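Local coordinates for protein aspartate-semialdehyde dehydrogenase (Vibrio cholerae, PDB 2R00) that catalyses the NADPH-dependent reductive dephosphorylation of L-aspartyl-4-phosphate to L-aspartate-semialdehyde, a step in lysine, methionine and threonine biosynthesis, at residues F99-D104 against V217-K222; I105-P110 against I125-N130. All blocks are in the same frame, centred on the assembly; numbering follows the deposited sequence.

Contact 1. Residues F99-D104 against V217-K222; sequences FRYDYD and VWETQK
Lys222, Glu219 and Tyr101 carry this contact between the two domains. A type I beta turn, Phe99 to Asp102, in the nucleotide-binding domain faces helix 211-223 of the dimerisation domain. Lys222 reaches over from the helix as an extended chain, with CG anti to the backbone N (chi1 -175°). Its ammonium reaches the backbone carbonyls of the turn. NZ donates to Asp102 O at 2.7 Å and to Arg100 O at 2.9 Å. It stands well above both carbonyl planes. NZ also bonds Ile105 O, so one cation gathers three backbone carbonyls. A water extends the grip: it accepts from Lys222 NZ and donates weakly to Tyr101 O.

Glu219 works one helical turn earlier. Its OE2 lies 3.4 Å from Arg100 NH1, a salt bridge whose hydrogen bond is weak and bent. The guanidinium and carboxylate planes are 52° apart. OE1 accepts from Asn130 N and bonds Thr133 OG1, while Arg100 NE bonds Asn128 O. Arg100 is predicted to bind phosphate, so Glu219 probably helps to position it.

The Tyr101 ring touches both Glu219 and Trp218, and Arg100 CB sits over the centre of one face. Tyr101 CD2 is 4.1 Å from Trp218 CB, and Tyr101 CE2 is 3.5 Å from Glu219 CG. The hydroxyl also bonds Lys215 NZ, from another residue predicted to bind phosphate. Across the contact, Tyr101 OH makes a short but weak hydrogen bond of 2.7 Å to Glu219 OE2.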
loop_
_atom_site.group_PDB
_atom_site.type_symbol
_atom_site.label_atom_id
_atom_site.label_comp_id
_atom_site.label_asym_id
_atom_site.label_seq_id
_atom_site.Cartn_x
_atom_site.Cartn_y
_atom_site.Cartn_z
ATOM N N PHE A 99 11.521 -11.885 23.195
ATOM C CA PHE A 99 12.182 -13.189 22.935
ATOM C C PHE A 99 12.088 -13.711 21.507
ATOM O O PHE A 99 12.545 -14.821 21.220
ATOM C CB PHE A 99 11.648 -14.274 23.871
ATOM C CG PHE A 99 11.937 -14.029 25.311
ATOM C CD1 PHE A 99 13.199 -14.269 25.829
ATOM C CD2 PHE A 99 10.932 -13.580 26.162
ATOM C CE1 PHE A 99 13.469 -14.035 27.179
ATOM C CE2 PHE A 99 11.186 -13.359 27.511
ATOM C CZ PHE A 99 12.455 -13.580 28.022
ATOM N N ARG A 100 11.511 -12.920 20.607
ATOM C CA ARG A 100 11.261 -13.396 19.233
ATOM C C ARG A 100 12.533 -13.756 18.460
ATOM O O ARG A 100 12.481 -14.587 17.570
ATOM C CB ARG A 100 10.463 -12.367 18.420
ATOM C CG ARG A 100 9.068 -12.061 18.946
ATOM C CD ARG A 100 8.314 -11.137 18.008
ATOM N NE ARG A 100 7.007 -10.808 18.575
ATOM C CZ ARG A 100 6.406 -9.628 18.466
ATOM N NH1 ARG A 100 6.985 -8.640 17.800
ATOM N NH2 ARG A 100 5.221 -9.439 19.035
ATOM N N TYR A 101 13.656 -13.119 18.788
ATOM C CA TYR A 101 14.890 -13.214 17.965
ATOM C C TYR A 101 15.954 -14.078 18.638
ATOM O O TYR A 101 17.031 -14.286 18.081
ATOM C CB TYR A 101 15.415 -11.794 17.584
ATOM C CG TYR A 101 14.256 -10.914 17.178
ATOM C CD1 TYR A 101 13.663 -10.041 18.094
ATOM C CD2 TYR A 101 13.687 -11.024 15.904
ATOM C CE1 TYR A 101 12.552 -9.279 17.740
ATOM C CE2 TYR A 101 12.572 -10.264 15.546
ATOM C CZ TYR A 101 12.009 -9.405 16.471
ATOM O OH TYR A 101 10.907 -8.662 16.123
ATOM N N ASP A 102 15.635 -14.591 19.827
ATOM C CA ASP A 102 16.528 -15.491 20.556
ATOM C C ASP A 102 16.678 -16.813 19.808
ATOM O O ASP A 102 15.691 -17.491 19.524
ATOM C CB ASP A 102 16.037 -15.728 21.993
ATOM C CG ASP A 102 16.228 -14.506 22.886
ATOM O OD1 ASP A 102 15.424 -13.570 22.762
ATOM O OD2 ASP A 102 17.187 -14.472 23.695
ATOM N N TYR A 103 17.926 -17.157 19.496
ATOM C CA TYR A 103 18.251 -18.335 18.699
ATOM C C TYR A 103 17.606 -19.613 19.234
ATOM O O TYR A 103 17.126 -20.442 18.465
ATOM C CB TYR A 103 19.769 -18.505 18.638
ATOM C CG TYR A 103 20.251 -19.717 17.865
ATOM C CD1 TYR A 103 20.124 -19.780 16.487
ATOM C CD2 TYR A 103 20.860 -20.789 18.527
ATOM C CE1 TYR A 103 20.577 -20.882 15.773
ATOM C CE2 TYR A 103 21.320 -21.898 17.821
ATOM C CZ TYR A 103 21.173 -21.931 16.446
ATOM O OH TYR A 103 21.623 -23.022 15.734
ATOM N N ASP A 104 17.594 -19.742 20.554
ATOM C CA ASP A 104 17.127 -20.938 21.240
ATOM C C ASP A 104 15.621 -20.980 21.542
ATOM O O ASP A 104 15.128 -21.954 22.122
ATOM C CB ASP A 104 17.933 -21.125 22.530
ATOM C CG ASP A 104 18.033 -19.831 23.396
ATOM O OD1 ASP A 104 17.898 -18.683 22.887
ATOM O OD2 ASP A 104 18.295 -19.992 24.605
ATOM N N VAL A 217 11.684 -8.963 8.591
ATOM C CA VAL A 217 12.555 -9.848 7.837
ATOM C C VAL A 217 12.976 -11.027 8.696
ATOM O O VAL A 217 12.848 -12.170 8.292
ATOM C CB VAL A 217 13.835 -9.115 7.359
ATOM C CG1 VAL A 217 14.777 -10.096 6.666
ATOM C CG2 VAL A 217 13.493 -7.949 6.434
ATOM N N TRP A 218 13.475 -10.728 9.892
ATOM C CA TRP A 218 14.035 -11.742 10.775
ATOM C C TRP A 218 12.965 -12.698 11.295
ATOM O O TRP A 218 13.197 -13.912 11.359
ATOM C CB TRP A 218 14.803 -11.085 11.930
ATOM C CG TRP A 218 15.974 -10.250 11.464
ATOM C CD1 TRP A 218 16.784 -10.494 10.376
ATOM C CD2 TRP A 218 16.483 -9.060 12.082
ATOM N NE1 TRP A 218 17.748 -9.511 10.273
ATOM C CE2 TRP A 218 17.597 -8.629 11.313
ATOM C CE3 TRP A 218 16.114 -8.316 13.215
ATOM C CZ2 TRP A 218 18.331 -7.484 11.631
ATOM C CZ3 TRP A 218 16.851 -7.165 13.530
ATOM C CH2 TRP A 218 17.940 -6.763 12.736
ATOM N N GLU A 219 11.797 -12.160 11.646
ATOM C CA GLU A 219 10.650 -13.006 12.008
ATOM C C GLU A 219 10.225 -13.936 10.864
ATOM O O GLU A 219 10.000 -15.116 11.084
ATOM C CB GLU A 219 9.466 -12.160 12.494
ATOM C CG GLU A 219 9.719 -11.451 13.832
ATOM C CD GLU A 219 8.481 -10.762 14.401
ATOM O OE1 GLU A 219 7.368 -11.292 14.247
ATOM O OE2 GLU A 219 8.631 -9.693 15.039
ATOM N N THR A 220 10.120 -13.396 9.653
ATOM C CA THR A 220 9.679 -14.154 8.472
ATOM C C THR A 220 10.622 -15.310 8.121
ATOM O O THR A 220 10.178 -16.443 7.878
ATOM C CB THR A 220 9.499 -13.207 7.257
ATOM O OG1 THR A 220 8.448 -12.282 7.553
ATOM C CG2 THR A 220 9.147 -13.969 5.990
ATOM N N GLN A 221 11.922 -15.014 8.115
ATOM C CA GLN A 221 12.959 -16.012 7.845
ATOM C C GLN A 221 13.027 -17.107 8.912
ATOM O O GLN A 221 13.269 -18.278 8.584
ATOM C CB GLN A 221 14.322 -15.328 7.710
ATOM C CG GLN A 221 14.465 -14.490 6.440
ATOM C CD GLN A 221 15.793 -13.758 6.362
ATOM O OE1 GLN A 221 16.463 -13.536 7.378
ATOM N NE2 GLN A 221 16.174 -13.362 5.154
ATOM N N LYS A 222 12.847 -16.717 10.177
ATOM C CA LYS A 222 12.796 -17.661 11.297
ATOM C C LYS A 222 11.605 -18.617 11.188
ATOM O O LYS A 222 11.770 -19.835 11.301
ATOM C CB LYS A 222 12.745 -16.922 12.639
ATOM C CG LYS A 222 12.811 -17.818 13.870
ATOM C CD LYS A 222 13.136 -17.022 15.134
ATOM C CE LYS A 222 13.419 -17.924 16.344
ATOM N NZ LYS A 222 13.946 -17.122 17.519
HETATM O O HOH W 1 16.304 -16.119 16.397
#

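Contact 2. Residues I105-P110 against I125-N130; sequences IPLVVP and IIANPN
Leu107 and Ala127 form a single beta bridge with the hydrogen-bond pattern of parallel strands. Ala127 N donates to Pro106 O at 2.9 Å, nearly straight at 173°. Ala127 O accepts from Val108 N at 3.2 Å. The two bonds flank Leu107, whose CA also makes a CA-H...O contact with Ala127 O.

The Leu107 side chain can be followed outward. CB lies beside the aliphatic chain of Lys222. CG is anti to the backbone N (chi1 174°) and comes 3.9 Å from Pro129 CG. From there the two methyls part. CD1 turns to the 125-130 segment, 3.6 Å from Pro129 CG and 3.9 Å from Ala127 CB. CD2 meets Glu219 on helix 211-223.

Pro129 packs against the 107-109 part of the loop. Its CD touches Val108 O at 3.2 Å, and its CG also meets Val109 CG2. Val108 O has a polar partner in Asn323 ND2. Before the bridge, Ile105 CG2 packs against Ile125 O and Ala127 CB. Val108 CG2 meets Ile126 CG2 at 3.7 Å, and Pro106 CG lies near Ile126 CG1. All the touching residues are buried.

On its other side, strand 125-127 pairs with strand 91-94, so the 105-110 segment adds a bridge at the outer edge of the sheet. Asn130 then caps Ser132 N at the start of helix 131-147, which carries the catalytic Cys131. The arrangement belongs to the last parallel strand of the Rossmann-type domain and its turn into the active-site helix.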
loop_
_atom_site.group_PDB
_atom_site.type_symbol
_atom_site.label_atom_id
_atom_site.label_comp_id
_atom_site.label_asym_id
_atom_site.label_seq_id
_atom_site.Cartn_x
_atom_site.Cartn_y
_atom_site.Cartn_z
ATOM N N ILE A 105 14.895 -19.939 21.144
ATOM C CA ILE A 105 13.470 -19.825 21.479
ATOM C C ILE A 105 12.645 -19.880 20.198
ATOM O O ILE A 105 12.893 -19.093 19.280
ATOM C CB ILE A 105 13.178 -18.537 22.304
ATOM C CG1 ILE A 105 13.878 -18.632 23.675
ATOM C CG2 ILE A 105 11.642 -18.288 22.433
ATOM C CD1 ILE A 105 13.770 -17.393 24.583
ATOM N N PRO A 106 11.681 -20.827 20.119
ATOM C CA PRO A 106 10.845 -20.934 18.928
ATOM C C PRO A 106 9.902 -19.741 18.763
ATOM O O PRO A 106 9.364 -19.230 19.747
ATOM C CB PRO A 106 10.024 -22.207 19.188
ATOM C CG PRO A 106 9.954 -22.307 20.681
ATOM C CD PRO A 106 11.314 -21.837 21.134
ATOM N N LEU A 107 9.708 -19.317 17.514
ATOM C CA LEU A 107 8.767 -18.248 17.167
ATOM C C LEU A 107 7.676 -18.853 16.293
ATOM O O LEU A 107 7.944 -19.239 15.160
ATOM C CB LEU A 107 9.493 -17.143 16.393
ATOM C CG LEU A 107 8.685 -15.973 15.809
ATOM C CD1 LEU A 107 8.112 -15.128 16.963
ATOM C CD2 LEU A 107 9.558 -15.108 14.881
ATOM N N VAL A 108 6.448 -18.920 16.804
ATOM C CA VAL A 108 5.477 -19.872 16.255
ATOM C C VAL A 108 4.190 -19.269 15.690
ATOM O O VAL A 108 3.519 -18.498 16.355
ATOM C CB VAL A 108 5.139 -20.988 17.293
ATOM C CG1 VAL A 108 4.074 -21.923 16.760
ATOM C CG2 VAL A 108 6.418 -21.765 17.681
ATOM N N VAL A 109 3.883 -19.637 14.445
ATOM C CA VAL A 109 2.552 -19.497 13.850
ATOM C C VAL A 109 2.045 -20.934 13.606
ATOM O O VAL A 109 2.590 -21.644 12.753
ATOM C CB VAL A 109 2.605 -18.748 12.487
ATOM C CG1 VAL A 109 1.228 -18.770 11.794
ATOM C CG2 VAL A 109 3.108 -17.307 12.665
ATOM N N PRO A 110 1.050 -21.389 14.402
ATOM C CA PRO A 110 0.610 -22.793 14.374
ATOM C C PRO A 110 0.186 -23.374 13.022
ATOM O O PRO A 110 0.291 -24.575 12.840
ATOM C CB PRO A 110 -0.556 -22.820 15.373
ATOM C CG PRO A 110 -0.258 -21.716 16.304
ATOM C CD PRO A 110 0.326 -20.633 15.439
ATOM N N ILE A 125 10.038 -21.147 27.078
ATOM C CA ILE A 125 9.420 -19.987 26.450
ATOM C C ILE A 125 9.191 -20.267 24.969
ATOM O O ILE A 125 10.055 -20.858 24.300
ATOM C CB ILE A 125 10.280 -18.694 26.612
ATOM C CG1 ILE A 125 10.603 -18.410 28.084
ATOM C CG2 ILE A 125 9.543 -17.480 26.029
ATOM C CD1 ILE A 125 11.780 -17.463 28.265
ATOM N N ILE A 126 8.012 -19.862 24.490
ATOM C CA ILE A 126 7.675 -19.819 23.065
ATOM C C ILE A 126 7.267 -18.367 22.763
ATOM O O ILE A 126 6.520 -17.773 23.519
ATOM C CB ILE A 126 6.460 -20.743 22.724
ATOM C CG1 ILE A 126 6.708 -22.184 23.196
ATOM C CG2 ILE A 126 6.164 -20.713 21.228
ATOM C CD1 ILE A 126 5.431 -23.039 23.312
ATOM N N ALA A 127 7.762 -17.807 21.667
ATOM C CA ALA A 127 7.494 -16.403 21.324
ATOM C C ALA A 127 6.338 -16.316 20.337
ATOM O O ALA A 127 6.289 -17.090 19.378
ATOM C CB ALA A 127 8.742 -15.771 20.738
ATOM N N ASN A 128 5.411 -15.389 20.595
ATOM C CA ASN A 128 4.277 -15.101 19.714
ATOM C C ASN A 128 4.764 -14.022 18.758
ATOM O O ASN A 128 5.311 -13.023 19.221
ATOM C CB ASN A 128 3.098 -14.563 20.554
ATOM C CG ASN A 128 1.723 -14.733 19.880
ATOM O OD1 ASN A 128 0.914 -13.789 19.827
ATOM N ND2 ASN A 128 1.435 -15.936 19.421
ATOM N N PRO A 129 4.614 -14.225 17.428
ATOM C CA PRO A 129 5.092 -13.196 16.506
ATOM C C PRO A 129 4.207 -11.948 16.439
ATOM O O PRO A 129 3.116 -11.907 17.018
ATOM C CB PRO A 129 5.113 -13.908 15.132
ATOM C CG PRO A 129 4.895 -15.362 15.414
ATOM C CD PRO A 129 4.068 -15.377 16.697
ATOM N N ASN A 130 4.710 -10.948 15.724
ATOM C CA ASN A 130 3.984 -9.735 15.424
ATOM C C ASN A 130 2.754 -10.078 14.582
ATOM O O ASN A 130 2.846 -10.921 13.686
ATOM C CB ASN A 130 4.929 -8.805 14.658
ATOM C CG ASN A 130 4.452 -7.377 14.633
ATOM O OD1 ASN A 130 3.463 -7.059 13.987
ATOM N ND2 ASN A 130 5.159 -6.502 15.344
#

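How the contacts relate
Contact 2 is nested inside the chain loop that contact 1 closes, and their centres are 9 Å apart. Contact 2 lies at the edge of the nucleotide-binding sheet; contact 1 ties that region to the dimerisation domain. The contacts meet through Arg100 NE to Asn128 O (2.9 Å), Glu219 OE1 to Asn130 N (3.1 Å) and Lys222 NZ to Ile105 O (2.8 Å). Phe99 also packs on Ile105. The side chain of Arg100 is about 8 Å from that of Cys131, the acyl-thioester nucleophile. Contact 1 holds this predicted phosphate-binding arginine, and the 125-130 segment leads into Cys131, so both contacts probably lie close to the active site.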